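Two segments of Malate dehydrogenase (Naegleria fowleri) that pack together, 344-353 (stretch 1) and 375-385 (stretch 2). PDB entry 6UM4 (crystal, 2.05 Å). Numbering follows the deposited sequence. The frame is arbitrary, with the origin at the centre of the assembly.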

# COMPACT_ATOMS: atom_id res chain seq x y z
N HIS A 344 -10.67 -1.97 9.51
CA HIS A 344 -11.79 -2.08 8.58
C HIS A 344 -12.91 -2.94 9.15
O HIS A 344 -14.08 -2.55 9.15
CB HIS A 344 -11.30 -2.65 7.25
CG HIS A 344 -12.41 -3.03 6.34
ND1 HIS A 344 -13.10 -4.22 6.46
CD2 HIS A 344 -13.00 -2.36 5.32
CE1 HIS A 344 -14.06 -4.27 5.54
NE2 HIS A 344 -14.01 -3.15 4.83
N ASP A 345 -12.56 -4.15 9.63
CA ASP A 345 -13.54 -5.04 10.24
C ASP A 345 -14.12 -4.46 11.54
O ASP A 345 -15.32 -4.60 11.80
CB ASP A 345 -12.89 -6.41 10.49
CG ASP A 345 -12.46 -7.12 9.18
OD1 ASP A 345 -12.79 -6.61 8.08
OD2 ASP A 345 -11.80 -8.19 9.25
N TRP A 346 -13.29 -3.80 12.35
CA TRP A 346 -13.79 -3.18 13.58
C TRP A 346 -14.91 -2.19 13.28
O TRP A 346 -15.94 -2.15 13.97
CB TRP A 346 -12.64 -2.47 14.30
CG TRP A 346 -12.80 -2.26 15.80
CD1 TRP A 346 -13.88 -2.57 16.57
CD2 TRP A 346 -11.81 -1.72 16.70
NE1 TRP A 346 -13.63 -2.26 17.90
CE2 TRP A 346 -12.37 -1.75 18.00
CE3 TRP A 346 -10.51 -1.22 16.53
CZ2 TRP A 346 -11.67 -1.28 19.13
CZ3 TRP A 346 -9.81 -0.78 17.65
CH2 TRP A 346 -10.40 -0.80 18.93
N VAL A 347 -14.75 -1.39 12.21
CA VAL A 347 -15.69 -0.33 11.86
C VAL A 347 -16.82 -0.84 10.98
O VAL A 347 -17.98 -0.45 11.16
CB VAL A 347 -14.92 0.82 11.18
CG1 VAL A 347 -15.87 1.85 10.61
CG2 VAL A 347 -13.91 1.42 12.12
N LEU A 348 -16.53 -1.67 9.98
CA LEU A 348 -17.54 -2.05 9.01
C LEU A 348 -18.04 -3.48 9.17
O LEU A 348 -19.02 -3.85 8.50
CB LEU A 348 -17.00 -1.85 7.58
CG LEU A 348 -16.59 -0.40 7.27
CD1 LEU A 348 -15.88 -0.30 5.93
CD2 LEU A 348 -17.79 0.54 7.30
N GLY A 349 -17.44 -4.28 10.03
CA GLY A 349 -17.93 -5.62 10.30
C GLY A 349 -17.33 -6.65 9.36
O GLY A 349 -16.79 -6.34 8.30
N ASN A 350 -17.42 -7.91 9.78
CA ASN A 350 -16.91 -9.03 8.99
C ASN A 350 -17.63 -10.28 9.48
O ASN A 350 -17.69 -10.52 10.69
CB ASN A 350 -15.39 -9.18 9.16
CG ASN A 350 -14.77 -10.24 8.24
OD1 ASN A 350 -15.46 -11.12 7.71
ND2 ASN A 350 -13.45 -10.20 8.11
N SER A 351 -18.19 -11.05 8.55
CA SER A 351 -19.00 -12.21 8.94
C SER A 351 -18.16 -13.38 9.44
O SER A 351 -18.71 -14.29 10.07
CB SER A 351 -19.88 -12.64 7.77
OG SER A 351 -19.10 -12.85 6.60
N GLU A 352 -16.86 -13.38 9.18
CA GLU A 352 -15.99 -14.48 9.59
C GLU A 352 -15.40 -14.18 10.96
O GLU A 352 -15.28 -13.03 11.37
CB GLU A 352 -14.88 -14.70 8.58
CG GLU A 352 -15.39 -15.12 7.21
CD GLU A 352 -15.81 -16.58 7.17
OE1 GLU A 352 -15.34 -17.36 8.03
OE2 GLU A 352 -16.64 -16.93 6.31
N TRP A 353 -15.01 -15.25 11.66
CA TRP A 353 -14.21 -15.06 12.86
C TRP A 353 -12.95 -14.29 12.51
O TRP A 353 -12.25 -14.62 11.55
CB TRP A 353 -13.78 -16.39 13.47
CG TRP A 353 -14.85 -17.29 13.97
CD1 TRP A 353 -16.19 -17.16 13.79
CD2 TRP A 353 -14.64 -18.50 14.71
NE1 TRP A 353 -16.84 -18.23 14.37
CE2 TRP A 353 -15.91 -19.06 14.94
CE3 TRP A 353 -13.51 -19.17 15.19
CZ2 TRP A 353 -16.07 -20.25 15.64
CZ3 TRP A 353 -13.68 -20.36 15.88
CH2 TRP A 353 -14.95 -20.88 16.10
N PRO A 375 -11.16 -15.51 19.51
CA PRO A 375 -12.05 -15.47 18.34
C PRO A 375 -13.20 -14.51 18.59
O PRO A 375 -13.93 -14.64 19.58
CB PRO A 375 -12.57 -16.91 18.22
CG PRO A 375 -12.37 -17.51 19.63
CD PRO A 375 -11.11 -16.86 20.12
N VAL A 376 -13.35 -13.52 17.71
CA VAL A 376 -14.44 -12.57 17.81
C VAL A 376 -15.14 -12.42 16.46
O VAL A 376 -14.57 -12.70 15.40
CB VAL A 376 -13.99 -11.18 18.30
CG1 VAL A 376 -13.20 -11.30 19.59
CG2 VAL A 376 -13.23 -10.44 17.18
N GLN A 377 -16.39 -11.97 16.53
CA GLN A 377 -17.13 -11.49 15.38
C GLN A 377 -17.23 -9.98 15.48
O GLN A 377 -17.70 -9.46 16.50
CB GLN A 377 -18.53 -12.09 15.31
CG GLN A 377 -19.29 -11.59 14.10
CD GLN A 377 -20.46 -12.46 13.76
OE1 GLN A 377 -20.48 -13.64 14.11
NE2 GLN A 377 -21.44 -11.90 13.06
N CYS A 378 -16.78 -9.28 14.44
CA CYS A 378 -16.93 -7.82 14.37
C CYS A 378 -18.24 -7.51 13.67
O CYS A 378 -18.42 -7.83 12.50
CB CYS A 378 -15.75 -7.18 13.63
SG CYS A 378 -14.23 -7.14 14.62
N PHE A 379 -19.17 -6.91 14.40
CA PHE A 379 -20.45 -6.56 13.81
C PHE A 379 -20.42 -5.22 13.10
O PHE A 379 -21.38 -4.88 12.41
CB PHE A 379 -21.53 -6.54 14.88
CG PHE A 379 -21.43 -7.68 15.84
CD1 PHE A 379 -21.60 -8.99 15.42
CD2 PHE A 379 -21.20 -7.44 17.19
CE1 PHE A 379 -21.51 -10.03 16.31
CE2 PHE A 379 -21.12 -8.48 18.09
CZ PHE A 379 -21.28 -9.77 17.65
N GLY A 380 -19.35 -4.45 13.26
CA GLY A 380 -19.26 -3.12 12.70
C GLY A 380 -19.62 -2.06 13.72
O GLY A 380 -20.14 -2.34 14.80
N ALA A 381 -19.34 -0.80 13.35
CA ALA A 381 -19.63 0.35 14.20
C ALA A 381 -18.96 0.22 15.57
O ALA A 381 -19.52 0.62 16.59
CB ALA A 381 -21.14 0.58 14.34
N GLY A 382 -17.77 -0.37 15.59
CA GLY A 382 -16.97 -0.48 16.79
C GLY A 382 -17.33 -1.61 17.73
O GLY A 382 -16.63 -1.79 18.74
N LYS A 383 -18.33 -2.42 17.41
CA LYS A 383 -18.83 -3.45 18.32
C LYS A 383 -18.37 -4.83 17.88
O LYS A 383 -18.57 -5.22 16.72
CB LYS A 383 -20.35 -3.38 18.40
CG LYS A 383 -20.89 -1.99 18.73
CD LYS A 383 -22.28 -1.78 18.16
CE LYS A 383 -22.88 -0.43 18.56
NZ LYS A 383 -22.21 0.78 17.98
N TYR A 384 -17.82 -5.60 18.81
CA TYR A 384 -17.42 -6.98 18.57
C TYR A 384 -17.85 -7.83 19.75
O TYR A 384 -18.13 -7.32 20.84
CB TYR A 384 -15.90 -7.13 18.34
CG TYR A 384 -15.05 -6.59 19.47
CD1 TYR A 384 -14.93 -7.27 20.67
CD2 TYR A 384 -14.36 -5.38 19.33
CE1 TYR A 384 -14.15 -6.77 21.72
CE2 TYR A 384 -13.58 -4.89 20.36
CZ TYR A 384 -13.47 -5.57 21.55
OH TYR A 384 -12.70 -5.06 22.58
N GLY A 385 -17.91 -9.14 19.52
CA GLY A 385 -18.26 -10.11 20.54
C GLY A 385 -17.49 -11.41 20.41
O GLY A 385 -17.33 -11.96 19.30
O HOH W 1 -17.08 -4.41 14.67
O HOH W 2 -15.97 -10.52 12.38

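Two glycines come into direct backbone contact where the helix end of one stretch meets the hairpin of the other: the CA atoms of Gly349 and Gly380 are 3.7 Å apart. Neither has room for a side chain. A CB on Gly349 would press against Phe379 O, and one on Gly380 against Leu348 C; both residues also have positive phi, at backbone angles that would jam a CB against the preceding carbonyl.

Helix 344-348 approaches strand 375-380 at 51°, and the carbonyls of Trp346 and Val347, left without helical partners, are taken up by the type I' turn Gly380 to Lys383. Val347 O accepts a short, nearly straight hydrogen bond from Ala381 N (2.6 Å), and Trp346 O accepts one from Gly382 N (3.0 Å). Water 1 accepts from Gly380 N (2.7 Å to its oxygen) and lies 2.6 Å from Trp346 O and 2.7 Å from Lys383 O, close enough to donate to either, tying helix and hairpin together.

Beyond Gly349 the chain runs antiparallel to the strand, and Asn350 N donates to Cys378 O (2.9 Å). The return link is through water 2, which accepts from Cys378 N (2.5 Å) and donates to Asn350 O (2.4 Å) and Glu352 O (2.8 Å). Asn350 turns its amide back to its own stretch: ND2 donates to Asp345 OD2 (2.8 Å), and OD1 accepts from Glu352 N (3.0 Å), bracing the corner.

Side chains fill in around this polar framework. Cys378 packs against the helix backbone, its CB 3.2 Å from Asp345 O. The Trp346 CA-to-CB bond points away, yet its indole reaches back; NE1 makes a weak hydrogen bond to Gly382 O (3.2 Å) and meets the edge of the Tyr384 ring at CD2 (3.5 Å). At the far end, Trp353 CE3 rests against Pro375 CB (3.9 Å), an apolar contact.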